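Local atomic coordinates of protein TASOR (Homo sapiens, PDB entry 6SWG), a protein that forms part of the HUSH complex, which is recruited to H3K9me3-rich loci and maintains epigenetic transcriptional silencing by promoting recruitment of SETDB1 and MORC2. Residues T5-Y13 and T34-T42. Numbering follows the deposited sequence.
Sequences TERTVLGEY and TVSTPIFST. With SO4 (sulfate ion), chain D.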
ATOM      1  N   THR C   5      11.174   4.747   9.718  1.00 97.98           N
ATOM      2  CA  THR C   5      10.118   3.924   9.145  1.00 90.97           C
ATOM      3  C   THR C   5      10.672   2.911   8.148  1.00 91.01           C
ATOM      4  O   THR C   5      10.277   1.737   8.163  1.00 87.17           O
ATOM      5  CB  THR C   5       9.077   4.829   8.482  1.00 88.98           C
ATOM      6  OG1 THR C   5       8.751   5.919   9.380  1.00 89.37           O
ATOM      7  CG2 THR C   5       7.848   4.047   8.082  1.00 82.21           C
ATOM      8  N   GLU C   6      11.578   3.344   7.268  1.00 96.25           N
ATOM      9  CA  GLU C   6      12.234   2.416   6.350  1.00105.93           C
ATOM     10  C   GLU C   6      13.019   1.371   7.127  1.00 91.88           C
ATOM     11  O   GLU C   6      12.966   0.156   6.833  1.00 84.46           O
ATOM     12  CB  GLU C   6      13.173   3.169   5.402  1.00125.19           C
ATOM     13  CG  GLU C   6      12.505   4.224   4.542  1.00142.96           C
ATOM     14  CD  GLU C   6      13.409   4.763   3.431  1.00158.39           C
ATOM     15  OE1 GLU C   6      14.648   4.785   3.599  1.00166.13           O
ATOM     16  OE2 GLU C   6      12.867   5.167   2.384  1.00162.65           O
ATOM     17  N   ARG C   7      13.787   1.831   8.114  1.00 87.99           N
ATOM     18  CA  ARG C   7      14.578   0.873   8.871  1.00 84.33           C
ATOM     19  C   ARG C   7      13.675  -0.141   9.531  1.00 78.65           C
ATOM     20  O   ARG C   7      13.958  -1.349   9.464  1.00 79.26           O
ATOM     21  CB  ARG C   7      15.458   1.575   9.875  1.00 82.92           C
ATOM     22  CG  ARG C   7      16.509   2.333   9.138  1.00 85.35           C
ATOM     23  CD  ARG C   7      17.291   3.172  10.043  1.00 85.57           C
ATOM     24  NE  ARG C   7      18.445   3.742   9.383  1.00 89.73           N
ATOM     25  CZ  ARG C   7      19.173   4.722   9.922  1.00 89.97           C
ATOM     26  NH1 ARG C   7      18.845   5.213  11.113  1.00 89.88           N
ATOM     27  NH2 ARG C   7      20.211   5.190   9.266  1.00 92.26           N
ATOM     28  N   THR C   8      12.527   0.324  10.040  1.00 76.26           N
ATOM     29  CA  THR C   8      11.577  -0.576  10.689  1.00 77.11           C
ATOM     30  C   THR C   8      11.045  -1.611   9.699  1.00 78.85           C
ATOM     31  O   THR C   8      11.020  -2.814   9.972  1.00 79.51           O
ATOM     32  CB  THR C   8      10.383   0.197  11.285  1.00 76.11           C
ATOM     33  OG1 THR C   8      10.661   0.664  12.625  1.00 78.29           O
ATOM     34  CG2 THR C   8       9.159  -0.749  11.332  1.00 71.93           C
ATOM     35  N   VAL C   9      10.601  -1.143   8.537  1.00 78.44           N
ATOM     36  CA  VAL C   9       9.975  -2.044   7.573  1.00 76.22           C
ATOM     37  C   VAL C   9      10.980  -3.069   7.045  1.00 74.83           C
ATOM     38  O   VAL C   9      10.690  -4.268   6.972  1.00 76.50           O
ATOM     39  CB  VAL C   9       9.348  -1.226   6.439  1.00 76.43           C
ATOM     40  CG1 VAL C   9       8.810  -2.207   5.472  1.00 78.90           C
ATOM     41  CG2 VAL C   9       8.203  -0.336   6.992  1.00 76.90           C
ATOM     42  N   LEU C  10      12.170  -2.616   6.673  1.00 76.55           N
ATOM     43  CA  LEU C  10      13.202  -3.543   6.234  1.00 77.05           C
ATOM     44  C   LEU C  10      13.557  -4.535   7.325  1.00 79.09           C
ATOM     45  O   LEU C  10      13.838  -5.700   7.019  1.00 79.70           O
ATOM     46  CB  LEU C  10      14.460  -2.790   5.833  1.00 79.05           C
ATOM     47  CG  LEU C  10      14.339  -1.875   4.624  1.00 83.14           C
ATOM     48  CD1 LEU C  10      15.677  -1.257   4.326  1.00 83.55           C
ATOM     49  CD2 LEU C  10      13.797  -2.648   3.423  1.00 80.66           C
ATOM     50  N   GLY C  11      13.557  -4.093   8.600  1.00 81.09           N
ATOM     51  CA  GLY C  11      13.907  -5.004   9.676  1.00 82.75           C
ATOM     52  C   GLY C  11      12.849  -6.063   9.823  1.00 84.11           C
ATOM     53  O   GLY C  11      13.158  -7.256   9.966  1.00 86.39           O
ATOM     54  N   GLU C  12      11.580  -5.651   9.725  1.00 84.57           N
ATOM     55  CA  GLU C  12      10.504  -6.639   9.727  1.00 82.46           C
ATOM     56  C   GLU C  12      10.671  -7.611   8.562  1.00 86.95           C
ATOM     57  O   GLU C  12      10.490  -8.823   8.723  1.00 87.28           O
ATOM     58  CB  GLU C  12       9.155  -5.941   9.672  1.00 74.71           C
ATOM     59  CG  GLU C  12       8.812  -5.090  10.893  1.00 75.56           C
ATOM     60  CD  GLU C  12       8.551  -5.881  12.135  1.00 79.66           C
ATOM     61  OE1 GLU C  12       8.151  -7.091  12.069  1.00 81.82           O
ATOM     62  OE2 GLU C  12       8.747  -5.296  13.224  1.00 83.12           O
ATOM     63  N   TYR C  13      11.049  -7.107   7.375  1.00 87.90           N
ATOM     64  CA  TYR C  13      11.092  -8.019   6.248  1.00 91.37           C
ATOM     65  C   TYR C  13      12.223  -9.015   6.436  1.00 85.84           C
ATOM     66  O   TYR C  13      12.071 -10.200   6.126  1.00 82.31           O
ATOM     67  CB  TYR C  13      11.229  -7.295   4.915  1.00103.22           C
ATOM     68  CG  TYR C  13      11.145  -8.271   3.749  1.00115.87           C
ATOM     69  CD1 TYR C  13      12.297  -8.751   3.134  1.00123.19           C
ATOM     70  CD2 TYR C  13       9.909  -8.754   3.286  1.00118.89           C
ATOM     71  CE1 TYR C  13      12.224  -9.664   2.086  1.00125.11           C
ATOM     72  CE2 TYR C  13       9.836  -9.671   2.228  1.00119.99           C
ATOM     73  CZ  TYR C  13      10.993 -10.109   1.642  1.00121.99           C
ATOM     74  OH  TYR C  13      10.906 -10.981   0.601  1.00122.79           O
ATOM     75  N   THR C  34      14.151 -15.469  -3.936  1.00163.45           N
ATOM     76  CA  THR C  34      14.772 -14.357  -4.637  1.00172.33           C
ATOM     77  C   THR C  34      13.841 -13.160  -4.791  1.00171.10           C
ATOM     78  O   THR C  34      13.930 -12.421  -5.782  1.00177.79           O
ATOM     79  CB  THR C  34      15.232 -14.791  -6.013  1.00180.85           C
ATOM     80  OG1 THR C  34      15.899 -13.697  -6.642  1.00188.29           O
ATOM     81  CG2 THR C  34      14.025 -15.190  -6.853  1.00183.02           C
ATOM     82  N   VAL C  35      12.924 -12.972  -3.854  1.00161.34           N
ATOM     83  CA  VAL C  35      12.129 -11.754  -3.817  1.00154.34           C
ATOM     84  C   VAL C  35      13.008 -10.632  -3.288  1.00142.45           C
ATOM     85  O   VAL C  35      13.634 -10.763  -2.234  1.00139.32           O
ATOM     86  CB  VAL C  35      10.883 -11.944  -2.941  1.00159.76           C
ATOM     87  CG1 VAL C  35       9.969 -10.743  -3.086  1.00165.29           C
ATOM     88  CG2 VAL C  35      10.163 -13.222  -3.314  1.00158.91           C
ATOM     89  N   SER C  36      13.045  -9.521  -4.005  1.00129.91           N
ATOM     90  CA  SER C  36      13.875  -8.401  -3.607  1.00121.67           C
ATOM     91  C   SER C  36      13.365  -7.780  -2.317  1.00113.51           C
ATOM     92  O   SER C  36      12.203  -7.966  -1.905  1.00111.55           O
ATOM     93  CB  SER C  36      13.898  -7.355  -4.707  1.00126.46           C
ATOM     94  OG  SER C  36      12.713  -7.435  -5.503  1.00127.64           O
ATOM     95  N   THR C  37      14.272  -7.071  -1.620  1.00114.70           N
ATOM     96  CA  THR C  37      13.796  -6.484  -0.377  1.00112.17           C
ATOM     97  C   THR C  37      12.938  -5.250  -0.662  1.00112.38           C
ATOM     98  O   THR C  37      13.132  -4.553  -1.660  1.00117.46           O
ATOM     99  CB  THR C  37      14.952  -6.094   0.539  1.00120.09           C
ATOM    100  OG1 THR C  37      15.694  -5.017  -0.041  1.00129.23           O
ATOM    101  CG2 THR C  37      15.888  -7.264   0.757  1.00119.40           C
ATOM    102  N   PRO C  38      11.995  -4.942   0.209  1.00108.41           N
ATOM    103  CA  PRO C  38      11.089  -3.824  -0.075  1.00107.64           C
ATOM    104  C   PRO C  38      11.832  -2.512  -0.326  1.00110.40           C
ATOM    105  O   PRO C  38      12.994  -2.336   0.072  1.00109.29           O
ATOM    106  CB  PRO C  38      10.204  -3.750   1.177  1.00 97.94           C
ATOM    107  CG  PRO C  38      10.775  -4.674   2.145  1.00 91.67           C
ATOM    108  CD  PRO C  38      11.651  -5.644   1.463  1.00 96.35           C
ATOM    109  N   ILE C  39      11.129  -1.588  -1.021  1.00112.58           N
ATOM    110  CA  ILE C  39      11.670  -0.315  -1.494  1.00119.29           C
ATOM    111  C   ILE C  39      10.590   0.752  -1.375  1.00124.25           C
ATOM    112  O   ILE C  39       9.393   0.456  -1.437  1.00117.28           O
ATOM    113  CB  ILE C  39      12.172  -0.432  -2.950  1.00121.95           C
ATOM    114  CG1 ILE C  39      11.026  -0.865  -3.881  1.00119.86           C
ATOM    115  CG2 ILE C  39      13.344  -1.416  -3.029  1.00119.38           C
ATOM    116  CD1 ILE C  39      11.393  -0.917  -5.368  1.00125.64           C
ATOM    117  N   PHE C  40      11.006   2.008  -1.222  1.00139.92           N
ATOM    118  CA  PHE C  40      10.069   3.090  -0.930  1.00147.53           C
ATOM    119  C   PHE C  40      10.328   4.293  -1.840  1.00160.75           C
ATOM    120  O   PHE C  40      10.656   5.388  -1.381  1.00166.94           O
ATOM    121  CB  PHE C  40      10.165   3.474   0.556  1.00148.41           C
ATOM    122  CG  PHE C  40      10.132   2.297   1.475  1.00138.68           C
ATOM    123  CD1 PHE C  40       8.921   1.768   1.901  1.00130.85           C
ATOM    124  CD2 PHE C  40      11.325   1.683   1.886  1.00135.95           C
ATOM    125  CE1 PHE C  40       8.894   0.627   2.723  1.00122.05           C
ATOM    126  CE2 PHE C  40      11.315   0.556   2.710  1.00125.81           C
ATOM    127  CZ  PHE C  40      10.092   0.025   3.133  1.00119.56           C
ATOM    128  N   SER C  41      10.133   4.097  -3.142  1.00164.91           N
ATOM    129  CA  SER C  41      10.230   5.189  -4.109  1.00177.18           C
ATOM    130  C   SER C  41       9.625   4.733  -5.430  1.00173.50           C
ATOM    131  O   SER C  41       9.526   3.532  -5.704  1.00166.96           O
ATOM    132  CB  SER C  41      11.682   5.644  -4.318  1.00188.36           C
ATOM    133  OG  SER C  41      11.985   6.817  -3.576  1.00196.68           O
ATOM    134  N   THR C  42       9.222   5.713  -6.244  1.00178.23           N
ATOM    135  CA  THR C  42       8.630   5.460  -7.559  1.00175.99           C
ATOM    136  C   THR C  42       9.625   4.692  -8.429  1.00175.08           C
ATOM    137  O   THR C  42       9.611   4.789  -9.655  1.00180.57           O
ATOM    138  CB  THR C  42       8.218   6.767  -8.248  1.00186.18           C
ATOM    139  OG1 THR C  42       9.356   7.630  -8.374  1.00195.96           O
ATOM    140  CG2 THR C  42       7.126   7.475  -7.445  1.00182.97           C
TER
HETATM  141  S   SO4 D1101      22.332   6.574  11.726  1.00150.70           S
HETATM  142  O1  SO4 D1101      22.461   7.466  12.843  1.00151.62           O
HETATM  143  O2  SO4 D1101      20.940   6.617  11.358  1.00151.04           O
HETATM  144  O3  SO4 D1101      23.074   7.040  10.567  1.00150.27           O
HETATM  145  O4  SO4 D1101      22.788   5.241  12.114  1.00153.78           O
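P38 CD, from the loop 34-42, packs over one face of the Y13 ring of helix 4-26, 3.8 Å from its centroid and 25° off the ring normal, which meets the geometry of a CH-pi interaction. Following Y13 outward, CB meets both P38 CG and CD, CG comes closest to P38 CD at 3.5 Å, and CD1 also packs against that carbon, so the proline is offset toward the rim nearest the helix. Beyond it, OH meets V35 CB at 3.7 Å, the two side chains crossing at about a right angle. With CG anti to the backbone N (chi1 -175°), the tyrosine ring extends along the loop and spans V35 to P38.

One turn back, L10 CD2 lies 3.5 Å from P38 O and 3.9 Å from P38 CG, and also approaches CE2 of the F40 ring. F40 is met edge-on by V9, whose CG1 lies in the ring plane 3.5 Å from CZ. E6 runs past F40 in the opposite direction: its CG is near CD2, and OE2 reaches CB at 3.7 Å. The carboxylate and ring planes differ by 31°. These are van der Waals contacts running from F40 CB to the CD2 side of the ring, while the charge of E6 OE2 is met by a salt bridge to a basic side chain of another protein's chain.

The register, L10 opposite P38 and E6 opposite F40, shows the loop running antiparallel to the helix, its apolar side chains set against successive turns. Within this TASOR fragment, the loop follows helix 4-26 and doubles back along it, its path on to helix 63-79 passing through residues that are not modelled; the other protein's chain also packs on V9 and V35.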